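Local coordinates for myosin-I heavy chain (Dictyostelium discoideum, PDB 5EJR), which is an actin-based class VII motor with ATPase activity, acting early in phagocytosis and in adhesion, seen here as a MyTH4-FERM piece of its tail, at residues 40-49 against 110-120; 70-78 against 122-130. All coordinates share one frame; numbering follows the deposited sequence.

Contact 1. Residues 40-49 against 110-120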
loop_
_atom_site.group_PDB
_atom_site.type_symbol
_atom_site.label_atom_id
_atom_site.label_comp_id
_atom_site.label_asym_id
_atom_site.label_seq_id
_atom_site.Cartn_x
_atom_site.Cartn_y
_atom_site.Cartn_z
ATOM N N THR A 40 1.169 -29.317 -30.670
ATOM C CA THR A 40 0.441 -28.116 -31.132
ATOM C C THR A 40 -0.230 -27.331 -29.971
ATOM O O THR A 40 -0.639 -26.174 -30.151
ATOM C CB THR A 40 -0.561 -28.456 -32.252
ATOM O OG1 THR A 40 -1.600 -29.285 -31.739
ATOM C CG2 THR A 40 0.093 -29.117 -33.457
ATOM N N ALA A 41 -0.337 -27.973 -28.785
ATOM C CA ALA A 41 -0.910 -27.380 -27.584
ATOM C C ALA A 41 0.055 -26.332 -27.014
ATOM O O ALA A 41 -0.390 -25.434 -26.312
ATOM C CB ALA A 41 -1.195 -28.458 -26.548
ATOM N N PHE A 42 1.367 -26.444 -27.336
ATOM C CA PHE A 42 2.414 -25.511 -26.916
ATOM C C PHE A 42 2.512 -24.281 -27.830
ATOM O O PHE A 42 3.332 -23.397 -27.571
ATOM C CB PHE A 42 3.775 -26.217 -26.910
ATOM C CG PHE A 42 3.979 -27.251 -25.834
ATOM C CD1 PHE A 42 4.008 -26.885 -24.491
ATOM C CD2 PHE A 42 4.218 -28.579 -26.163
ATOM C CE1 PHE A 42 4.230 -27.838 -23.496
ATOM C CE2 PHE A 42 4.447 -29.529 -25.168
ATOM C CZ PHE A 42 4.457 -29.150 -23.843
ATOM N N TYR A 43 1.715 -24.234 -28.904
ATOM C CA TYR A 43 1.804 -23.157 -29.875
ATOM C C TYR A 43 0.658 -22.170 -29.792
ATOM O O TYR A 43 -0.480 -22.560 -29.503
ATOM C CB TYR A 43 1.935 -23.719 -31.314
ATOM C CG TYR A 43 3.051 -24.721 -31.539
ATOM C CD1 TYR A 43 4.265 -24.607 -30.867
ATOM C CD2 TYR A 43 2.932 -25.725 -32.495
ATOM C CE1 TYR A 43 5.288 -25.532 -31.056
ATOM C CE2 TYR A 43 3.968 -26.629 -32.730
ATOM C CZ TYR A 43 5.144 -26.531 -32.000
ATOM O OH TYR A 43 6.178 -27.412 -32.209
ATOM N N PHE A 44 0.964 -20.890 -30.086
ATOM C CA PHE A 44 0.013 -19.778 -30.118
ATOM C C PHE A 44 -1.160 -20.048 -31.069
ATOM O O PHE A 44 -0.975 -20.625 -32.137
ATOM C CB PHE A 44 0.716 -18.451 -30.506
ATOM C CG PHE A 44 -0.215 -17.277 -30.754
ATOM C CD1 PHE A 44 -0.778 -17.062 -32.010
ATOM C CD2 PHE A 44 -0.579 -16.424 -29.717
ATOM C CE1 PHE A 44 -1.691 -16.020 -32.220
ATOM C CE2 PHE A 44 -1.476 -15.370 -29.935
ATOM C CZ PHE A 44 -2.029 -15.178 -31.183
ATOM N N ASN A 45 -2.353 -19.606 -30.673
ATOM C CA ASN A 45 -3.567 -19.662 -31.469
ATOM C C ASN A 45 -4.402 -18.443 -31.137
ATOM O O ASN A 45 -4.496 -18.054 -29.970
ATOM C CB ASN A 45 -4.350 -20.958 -31.254
ATOM C CG ASN A 45 -5.351 -21.231 -32.349
ATOM O OD1 ASN A 45 -6.295 -20.459 -32.584
ATOM N ND2 ASN A 45 -5.148 -22.326 -33.063
ATOM N N LYS A 46 -4.996 -17.835 -32.171
ATOM C CA LYS A 46 -5.813 -16.623 -32.072
ATOM C C LYS A 46 -7.167 -16.849 -31.391
ATOM O O LYS A 46 -7.808 -15.876 -30.992
ATOM C CB LYS A 46 -6.032 -15.996 -33.471
ATOM C CG LYS A 46 -4.764 -15.502 -34.177
ATOM C CD LYS A 46 -4.428 -14.045 -33.843
ATOM C CE LYS A 46 -3.249 -13.535 -34.636
ATOM N NZ LYS A 46 -2.742 -12.239 -34.109
ATOM N N ASP A 47 -7.620 -18.111 -31.302
ATOM C CA ASP A 47 -8.908 -18.489 -30.721
ATOM C C ASP A 47 -8.821 -18.866 -29.241
ATOM O O ASP A 47 -7.856 -19.528 -28.844
ATOM C CB ASP A 47 -9.545 -19.647 -31.520
ATOM C CG ASP A 47 -9.932 -19.304 -32.952
ATOM O OD1 ASP A 47 -10.199 -18.105 -33.230
ATOM O OD2 ASP A 47 -10.004 -20.237 -33.788
ATOM N N PRO A 48 -9.840 -18.496 -28.420
ATOM C CA PRO A 48 -9.813 -18.877 -26.997
ATOM C C PRO A 48 -10.025 -20.375 -26.815
ATOM O O PRO A 48 -10.936 -20.929 -27.430
ATOM C CB PRO A 48 -10.977 -18.076 -26.383
ATOM C CG PRO A 48 -11.424 -17.107 -27.440
ATOM C CD PRO A 48 -11.066 -17.735 -28.744
ATOM N N ILE A 49 -9.176 -21.030 -25.986
ATOM C CA ILE A 49 -9.244 -22.466 -25.696
ATOM C C ILE A 49 -10.596 -22.843 -25.041
ATOM O O ILE A 49 -11.122 -22.095 -24.207
ATOM C CB ILE A 49 -8.013 -23.010 -24.909
ATOM C CG1 ILE A 49 -7.897 -22.385 -23.484
ATOM C CG2 ILE A 49 -6.724 -22.847 -25.737
ATOM C CD1 ILE A 49 -6.925 -23.050 -22.490
ATOM N N GLN A 110 -0.253 -21.665 -20.109
ATOM C CA GLN A 110 -1.068 -20.828 -21.016
ATOM C C GLN A 110 -0.307 -19.596 -21.474
ATOM O O GLN A 110 -0.469 -19.175 -22.623
ATOM C CB GLN A 110 -2.370 -20.344 -20.364
ATOM C CG GLN A 110 -3.450 -21.397 -20.164
ATOM C CD GLN A 110 -4.714 -20.810 -19.555
ATOM O OE1 GLN A 110 -4.796 -19.625 -19.201
ATOM N NE2 GLN A 110 -5.756 -21.620 -19.473
ATOM N N ALA A 111 0.466 -18.967 -20.544
ATOM C CA ALA A 111 1.208 -17.745 -20.838
ATOM C C ALA A 111 2.316 -18.084 -21.822
ATOM O O ALA A 111 2.436 -17.407 -22.845
ATOM C CB ALA A 111 1.783 -17.143 -19.554
ATOM N N TYR A 112 3.080 -19.155 -21.535
ATOM C CA TYR A 112 4.181 -19.610 -22.374
ATOM C C TYR A 112 3.727 -20.016 -23.785
ATOM O O TYR A 112 4.302 -19.544 -24.769
ATOM C CB TYR A 112 5.003 -20.733 -21.713
ATOM C CG TYR A 112 6.133 -21.163 -22.622
ATOM C CD1 TYR A 112 7.282 -20.384 -22.751
ATOM C CD2 TYR A 112 5.991 -22.259 -23.473
ATOM C CE1 TYR A 112 8.286 -20.720 -23.659
ATOM C CE2 TYR A 112 6.990 -22.604 -24.384
ATOM C CZ TYR A 112 8.131 -21.830 -24.475
ATOM O OH TYR A 112 9.110 -22.172 -25.368
ATOM N N ARG A 113 2.701 -20.880 -23.882
ATOM C CA ARG A 113 2.122 -21.333 -25.160
ATOM C C ARG A 113 1.825 -20.123 -26.053
ATOM O O ARG A 113 2.128 -20.143 -27.244
ATOM C CB ARG A 113 0.834 -22.141 -24.904
ATOM C CG ARG A 113 -0.137 -22.211 -26.083
ATOM C CD ARG A 113 -1.562 -22.359 -25.608
ATOM N NE ARG A 113 -2.535 -22.109 -26.663
ATOM C CZ ARG A 113 -3.123 -23.062 -27.378
ATOM N NH1 ARG A 113 -2.801 -24.335 -27.191
ATOM N NH2 ARG A 113 -4.031 -22.750 -28.292
ATOM N N GLN A 114 1.275 -19.053 -25.470
ATOM C CA GLN A 114 0.912 -17.889 -26.260
ATOM C C GLN A 114 2.126 -17.046 -26.726
ATOM O O GLN A 114 1.972 -16.216 -27.619
ATOM C CB GLN A 114 -0.144 -17.069 -25.533
ATOM C CG GLN A 114 -1.520 -17.763 -25.498
ATOM C CD GLN A 114 -2.174 -17.872 -26.862
ATOM O OE1 GLN A 114 -2.020 -18.862 -27.589
ATOM N NE2 GLN A 114 -2.902 -16.847 -27.247
ATOM N N THR A 115 3.332 -17.331 -26.207
ATOM C CA THR A 115 4.573 -16.649 -26.630
ATOM C C THR A 115 5.286 -17.436 -27.751
ATOM O O THR A 115 6.133 -16.877 -28.442
ATOM C CB THR A 115 5.563 -16.468 -25.456
ATOM O OG1 THR A 115 6.196 -17.708 -25.153
ATOM C CG2 THR A 115 4.932 -15.863 -24.217
ATOM N N ASN A 116 4.984 -18.737 -27.876
ATOM C CA ASN A 116 5.586 -19.654 -28.847
ATOM C C ASN A 116 4.840 -19.608 -30.186
ATOM O O ASN A 116 3.664 -19.965 -30.243
ATOM C CB ASN A 116 5.587 -21.074 -28.265
ATOM C CG ASN A 116 6.708 -21.975 -28.711
ATOM O OD1 ASN A 116 7.828 -21.542 -29.007
ATOM N ND2 ASN A 116 6.459 -23.271 -28.660
ATOM N N LYS A 117 5.528 -19.153 -31.255
ATOM C CA LYS A 117 5.025 -19.033 -32.636
ATOM C C LYS A 117 3.829 -18.072 -32.735
ATOM O O LYS A 117 2.781 -18.387 -33.303
ATOM C CB LYS A 117 4.743 -20.409 -33.290
ATOM C CG LYS A 117 5.961 -21.337 -33.338
ATOM C CD LYS A 117 5.667 -22.645 -34.080
ATOM C CE LYS A 117 6.759 -23.686 -33.918
ATOM N NZ LYS A 117 8.036 -23.295 -34.581
ATOM N N ASN A 118 4.020 -16.878 -32.175
ATOM C CA ASN A 118 3.048 -15.805 -32.181
ATOM C C ASN A 118 3.361 -14.931 -33.419
ATOM O O ASN A 118 4.511 -14.511 -33.575
ATOM C CB ASN A 118 3.193 -14.996 -30.877
ATOM C CG ASN A 118 2.080 -14.031 -30.569
ATOM O OD1 ASN A 118 1.448 -13.450 -31.452
ATOM N ND2 ASN A 118 1.829 -13.822 -29.282
ATOM N N PRO A 119 2.384 -14.629 -34.307
ATOM C CA PRO A 119 2.705 -13.811 -35.495
ATOM C C PRO A 119 3.011 -12.346 -35.181
ATOM O O PRO A 119 3.389 -11.595 -36.085
ATOM C CB PRO A 119 1.452 -13.950 -36.372
ATOM C CG PRO A 119 0.346 -14.215 -35.407
ATOM C CD PRO A 119 0.967 -15.051 -34.313
ATOM N N LYS A 120 2.828 -11.932 -33.910
ATOM C CA LYS A 120 3.087 -10.552 -33.474
ATOM C C LYS A 120 4.080 -10.535 -32.326
ATOM O O LYS A 120 3.835 -11.139 -31.277
ATOM C CB LYS A 120 1.793 -9.808 -33.099
ATOM C CG LYS A 120 0.811 -9.648 -34.254
ATOM C CD LYS A 120 -0.440 -8.889 -33.835
ATOM C CE LYS A 120 -1.375 -8.621 -34.993
ATOM N NZ LYS A 120 -0.819 -7.634 -35.964
HETATM O O HOH W 1 -5.193 -20.202 -28.183
HETATM O O HOH W 2 -0.688 -11.873 -32.003
#
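Phe-44 lays its ring over the side-chain amide of Asn-118, the two planes 18° apart and stacked, with Asn-118 OD1 3.7 Å above the ring centre; the ND2 of that amide is also hydrogen-bonded to Ser-123 OG. With CG anti to the backbone N (chi1 172°), the ring also reaches Pro-119, whose CD comes 3.5 Å from Phe-44 CE1, and its CE2 lies against the amide of Gln-114. Two consecutive backbone N-H groups are held here. Phe-44 N gives a nearly straight bond to Asn-116 O, and Asn-45 N meets Gln-114 OE1 at 3.2 Å, in the plane of that amide and on a lone pair. A weak return bond from Gln-114 NE2 to Asn-45 O makes this amide a clasp on one residue's backbone.

Arg-113, extended from CG to NE, slips its guanidinium between Tyr-43 O, 3.4 Å over its centre, and Ile-49 CG2 on the opposite face. Its NH1 donates to Ala-41 O at 2.8 Å from above the carbonyl plane. NH2 passes a bond to water 1, which in turn lies within bonding distance of the carbonyl oxygens of Asn-45 and Asp-47. Farther along, Lys-117 rests its CE on one face of the Tyr-43 ring, a CH-pi contact 3.9 Å from the ring centroid, while Asn-116 ND2 stands at the ring's edge and bonds weakly to Phe-42 O.

One main-chain carbonyl and a water thus take N-H groups of Arg-113, and a mostly irregular chain is held against Arg-113 and residues 114-119 by polar groups matched to its backbone as well as by the packed Phe-44 ring.

Contact 2. Residues 70-78 against 122-130; sequences EIMMWMGDY and ESAKKGFEL
Met-75 and Trp-74 carry most of this contact from the side of helix 58-75, with Leu-130, Lys-126 and Ser-123 receiving them on helix 121-137. Met-75 enters as a knob among Ser-123, Ala-124, Lys-126 and Gly-127. Its chain bends at the last torsion (chi3 73°), which brings CE to 3.2 Å from Ser-123 O, while SD passes over Gly-127 CA at 3.9 Å. Gly-127 has no side chain to obstruct the methionine; a beta carbon there would come very near CE.

Trp-74 turns the edge of its indole to the other helix. NE1 donates to Lys-126 O at 2.8 Å, the acceptor lying in the ring plane, and Leu-130 N reaches the same oxygen from the other face of its carbonyl plane, so an ordinary helix carbonyl holds two donors. Leu-130 CB lies 3.8 Å from Trp-74 NE1, and its CD2 packs on Ile-71 CG1. A phenylalanine in place of Trp-74 would probably leave Lys-126 O without its second donor and open a gap beside Leu-130 CB.

Asp-77, just past the end of helix 58-75, accepts from Ser-123 OG at its OD2, on the syn side, at 2.7 Å; Asn-118 ND2 is a second partner of that hydroxyl. Lys-126 extends past Met-75 O, its CD 3.6 Å from that oxygen. Gly-76, with positive phi, is the C-prime residue of a Schellman motif that ends helix 58-75, with Asp-77 N bonded back to Met-72 O. The short axes approach to 9.2 Å at 120°, with one knob, Met-75, seated in a hole of the other helix, a crossing within the all-helical bundle of a MyTH4 domain.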
loop_
_atom_site.group_PDB
_atom_site.type_symbol
_atom_site.label_atom_id
_atom_site.label_comp_id
_atom_site.label_asym_id
_atom_site.label_seq_id
_atom_site.Cartn_x
_atom_site.Cartn_y
_atom_site.Cartn_z
ATOM N N GLU A 70 -8.317 -13.921 -20.408
ATOM C CA GLU A 70 -7.714 -12.783 -19.708
ATOM C C GLU A 70 -6.255 -12.594 -20.143
ATOM O O GLU A 70 -5.833 -11.455 -20.374
ATOM C CB GLU A 70 -7.867 -12.916 -18.185
ATOM C CG GLU A 70 -9.311 -12.715 -17.750
ATOM C CD GLU A 70 -9.631 -12.764 -16.271
ATOM O OE1 GLU A 70 -8.733 -13.090 -15.461
ATOM O OE2 GLU A 70 -10.804 -12.502 -15.926
ATOM N N ILE A 71 -5.507 -13.712 -20.303
ATOM C CA ILE A 71 -4.131 -13.710 -20.812
ATOM C C ILE A 71 -4.140 -13.058 -22.215
ATOM O O ILE A 71 -3.365 -12.134 -22.480
ATOM C CB ILE A 71 -3.529 -15.140 -20.777
ATOM C CG1 ILE A 71 -3.253 -15.549 -19.315
ATOM C CG2 ILE A 71 -2.263 -15.248 -21.638
ATOM C CD1 ILE A 71 -2.564 -16.904 -19.073
ATOM N N MET A 72 -5.108 -13.474 -23.061
ATOM C CA MET A 72 -5.333 -12.942 -24.407
ATOM C C MET A 72 -5.618 -11.441 -24.391
ATOM O O MET A 72 -5.134 -10.723 -25.258
ATOM C CB MET A 72 -6.463 -13.717 -25.101
ATOM C CG MET A 72 -6.078 -15.140 -25.472
ATOM S SD MET A 72 -7.316 -15.962 -26.523
ATOM C CE MET A 72 -7.325 -14.863 -27.946
ATOM N N MET A 73 -6.363 -10.964 -23.386
ATOM C CA MET A 73 -6.679 -9.548 -23.184
ATOM C C MET A 73 -5.421 -8.781 -22.815
ATOM O O MET A 73 -5.229 -7.664 -23.281
ATOM C CB MET A 73 -7.702 -9.391 -22.055
ATOM C CG MET A 73 -9.099 -9.753 -22.451
ATOM S SD MET A 73 -10.159 -10.002 -21.015
ATOM C CE MET A 73 -10.655 -8.433 -20.744
ATOM N N TRP A 74 -4.571 -9.374 -21.958
ATOM C CA TRP A 74 -3.327 -8.748 -21.509
ATOM C C TRP A 74 -2.353 -8.589 -22.690
ATOM O O TRP A 74 -1.742 -7.528 -22.867
ATOM C CB TRP A 74 -2.686 -9.574 -20.387
ATOM C CG TRP A 74 -1.274 -9.174 -20.119
ATOM C CD1 TRP A 74 -0.142 -9.843 -20.489
ATOM C CD2 TRP A 74 -0.840 -7.949 -19.517
ATOM N NE1 TRP A 74 0.974 -9.135 -20.101
ATOM C CE2 TRP A 74 0.575 -7.954 -19.526
ATOM C CE3 TRP A 74 -1.512 -6.850 -18.948
ATOM C CZ2 TRP A 74 1.330 -6.911 -18.972
ATOM C CZ3 TRP A 74 -0.763 -5.824 -18.388
ATOM C CH2 TRP A 74 0.639 -5.853 -18.418
ATOM N N MET A 75 -2.245 -9.659 -23.498
ATOM C CA MET A 75 -1.395 -9.762 -24.680
ATOM C C MET A 75 -1.914 -8.974 -25.888
ATOM O O MET A 75 -1.171 -8.796 -26.849
ATOM C CB MET A 75 -1.164 -11.233 -25.022
ATOM C CG MET A 75 -0.292 -11.922 -24.002
ATOM S SD MET A 75 -0.155 -13.699 -24.247
ATOM C CE MET A 75 0.936 -13.725 -25.727
ATOM N N GLY A 76 -3.154 -8.486 -25.814
ATOM C CA GLY A 76 -3.783 -7.705 -26.876
ATOM C C GLY A 76 -4.309 -8.524 -28.041
ATOM O O GLY A 76 -4.383 -8.021 -29.165
ATOM N N ASP A 77 -4.682 -9.785 -27.784
ATOM C CA ASP A 77 -5.224 -10.719 -28.776
ATOM C C ASP A 77 -6.733 -10.955 -28.601
ATOM O O ASP A 77 -7.336 -11.683 -29.388
ATOM C CB ASP A 77 -4.455 -12.051 -28.746
ATOM C CG ASP A 77 -2.976 -11.915 -29.049
ATOM O OD1 ASP A 77 -2.631 -11.260 -30.067
ATOM O OD2 ASP A 77 -2.164 -12.479 -28.288
ATOM N N TYR A 78 -7.328 -10.337 -27.569
ATOM C CA TYR A 78 -8.749 -10.398 -27.219
ATOM C C TYR A 78 -9.114 -9.014 -26.669
ATOM O O TYR A 78 -8.303 -8.426 -25.947
ATOM C CB TYR A 78 -8.985 -11.485 -26.163
ATOM C CG TYR A 78 -10.425 -11.915 -25.974
ATOM C CD1 TYR A 78 -10.944 -13.005 -26.669
ATOM C CD2 TYR A 78 -11.239 -11.298 -25.027
ATOM C CE1 TYR A 78 -12.253 -13.441 -26.460
ATOM C CE2 TYR A 78 -12.550 -11.727 -24.807
ATOM C CZ TYR A 78 -13.051 -12.804 -25.522
ATOM O OH TYR A 78 -14.343 -13.226 -25.314
ATOM N N GLU A 122 4.828 -7.914 -30.663
ATOM C CA GLU A 122 4.246 -6.982 -29.692
ATOM C C GLU A 122 3.119 -7.617 -28.864
ATOM O O GLU A 122 2.449 -6.917 -28.096
ATOM C CB GLU A 122 3.802 -5.660 -30.357
ATOM C CG GLU A 122 2.532 -5.738 -31.197
ATOM C CD GLU A 122 1.614 -4.540 -31.036
ATOM O OE1 GLU A 122 0.623 -4.649 -30.278
ATOM O OE2 GLU A 122 1.894 -3.489 -31.656
ATOM N N SER A 123 2.965 -8.950 -28.970
ATOM C CA SER A 123 2.023 -9.779 -28.229
ATOM C C SER A 123 2.841 -10.823 -27.458
ATOM O O SER A 123 2.599 -11.011 -26.267
ATOM C CB SER A 123 1.014 -10.431 -29.170
ATOM O OG SER A 123 0.310 -11.494 -28.552
ATOM N N ALA A 124 3.850 -11.449 -28.110
ATOM C CA ALA A 124 4.744 -12.434 -27.479
ATOM C C ALA A 124 5.549 -11.843 -26.312
ATOM O O ALA A 124 5.801 -12.553 -25.340
ATOM C CB ALA A 124 5.696 -13.024 -28.505
ATOM N N LYS A 125 5.978 -10.564 -26.426
ATOM C CA LYS A 125 6.770 -9.855 -25.412
ATOM C C LYS A 125 5.926 -9.677 -24.125
ATOM O O LYS A 125 6.442 -9.890 -23.024
ATOM C CB LYS A 125 7.260 -8.502 -25.978
ATOM C CG LYS A 125 8.116 -7.665 -25.035
ATOM C CD LYS A 125 8.506 -6.334 -25.674
ATOM C CE LYS A 125 9.385 -5.474 -24.790
ATOM N NZ LYS A 125 10.742 -6.061 -24.587
ATOM N N LYS A 126 4.630 -9.330 -24.297
ATOM C CA LYS A 126 3.611 -9.157 -23.261
ATOM C C LYS A 126 3.357 -10.490 -22.548
ATOM O O LYS A 126 3.085 -10.511 -21.344
ATOM C CB LYS A 126 2.305 -8.613 -23.873
ATOM C CG LYS A 126 2.308 -7.102 -24.092
ATOM C CD LYS A 126 1.143 -6.692 -24.981
ATOM C CE LYS A 126 1.039 -5.207 -25.196
ATOM N NZ LYS A 126 -0.230 -4.851 -25.896
ATOM N N GLY A 127 3.470 -11.586 -23.307
ATOM C CA GLY A 127 3.351 -12.940 -22.794
ATOM C C GLY A 127 4.497 -13.207 -21.853
ATOM O O GLY A 127 4.287 -13.739 -20.759
ATOM N N PHE A 128 5.717 -12.769 -22.232
ATOM C CA PHE A 128 6.861 -12.908 -21.325
ATOM C C PHE A 128 6.785 -11.947 -20.114
ATOM O O PHE A 128 7.263 -12.306 -19.037
ATOM C CB PHE A 128 8.200 -12.784 -22.063
ATOM C CG PHE A 128 8.544 -14.010 -22.878
ATOM C CD1 PHE A 128 8.774 -15.234 -22.263
ATOM C CD2 PHE A 128 8.637 -13.940 -24.264
ATOM C CE1 PHE A 128 9.072 -16.372 -23.023
ATOM C CE2 PHE A 128 8.942 -15.077 -25.020
ATOM C CZ PHE A 128 9.156 -16.286 -24.395
ATOM N N GLU A 129 6.175 -10.752 -20.287
ATOM C CA GLU A 129 5.978 -9.774 -19.190
ATOM C C GLU A 129 5.075 -10.403 -18.113
ATOM O O GLU A 129 5.330 -10.256 -16.908
ATOM C CB GLU A 129 5.320 -8.489 -19.717
ATOM C CG GLU A 129 6.268 -7.598 -20.506
ATOM C CD GLU A 129 5.637 -6.362 -21.109
ATOM O OE1 GLU A 129 4.429 -6.406 -21.434
ATOM O OE2 GLU A 129 6.359 -5.356 -21.285
ATOM N N LEU A 130 4.051 -11.157 -18.565
ATOM C CA LEU A 130 3.136 -11.891 -17.689
ATOM C C LEU A 130 3.903 -12.970 -16.939
ATOM O O LEU A 130 3.710 -13.098 -15.740
ATOM C CB LEU A 130 1.946 -12.473 -18.490
ATOM C CG LEU A 130 1.004 -13.487 -17.786
ATOM C CD1 LEU A 130 0.364 -12.900 -16.534
ATOM C CD2 LEU A 130 -0.079 -13.927 -18.722
HETATM O O HOH W 3 -2.803 -4.525 -23.984
#

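From the N terminus, the chain first passes through 40-49, a loop ahead of helix 58-75, and reaches 70-78 at that helix's end. It then makes helices 86-99 and 104-113 before 110-120 returns to the early loop, closing contact 1, and 122-130 returns to 70-78, closing contact 2. The segments alternate, so the two closures cross rather than nest. Their centres lie about 10 Å apart and they touch directly: besides the bond joining Asn-118 to Ser-123, Lys-46 O packs 3.2 Å from Met-72 CE, and Met-75 CE lies near Gln-114 O. Together they tie the leading loop, helix 58-75 and the consecutive helices 104-113 and 121-137 into one MyTH4 unit.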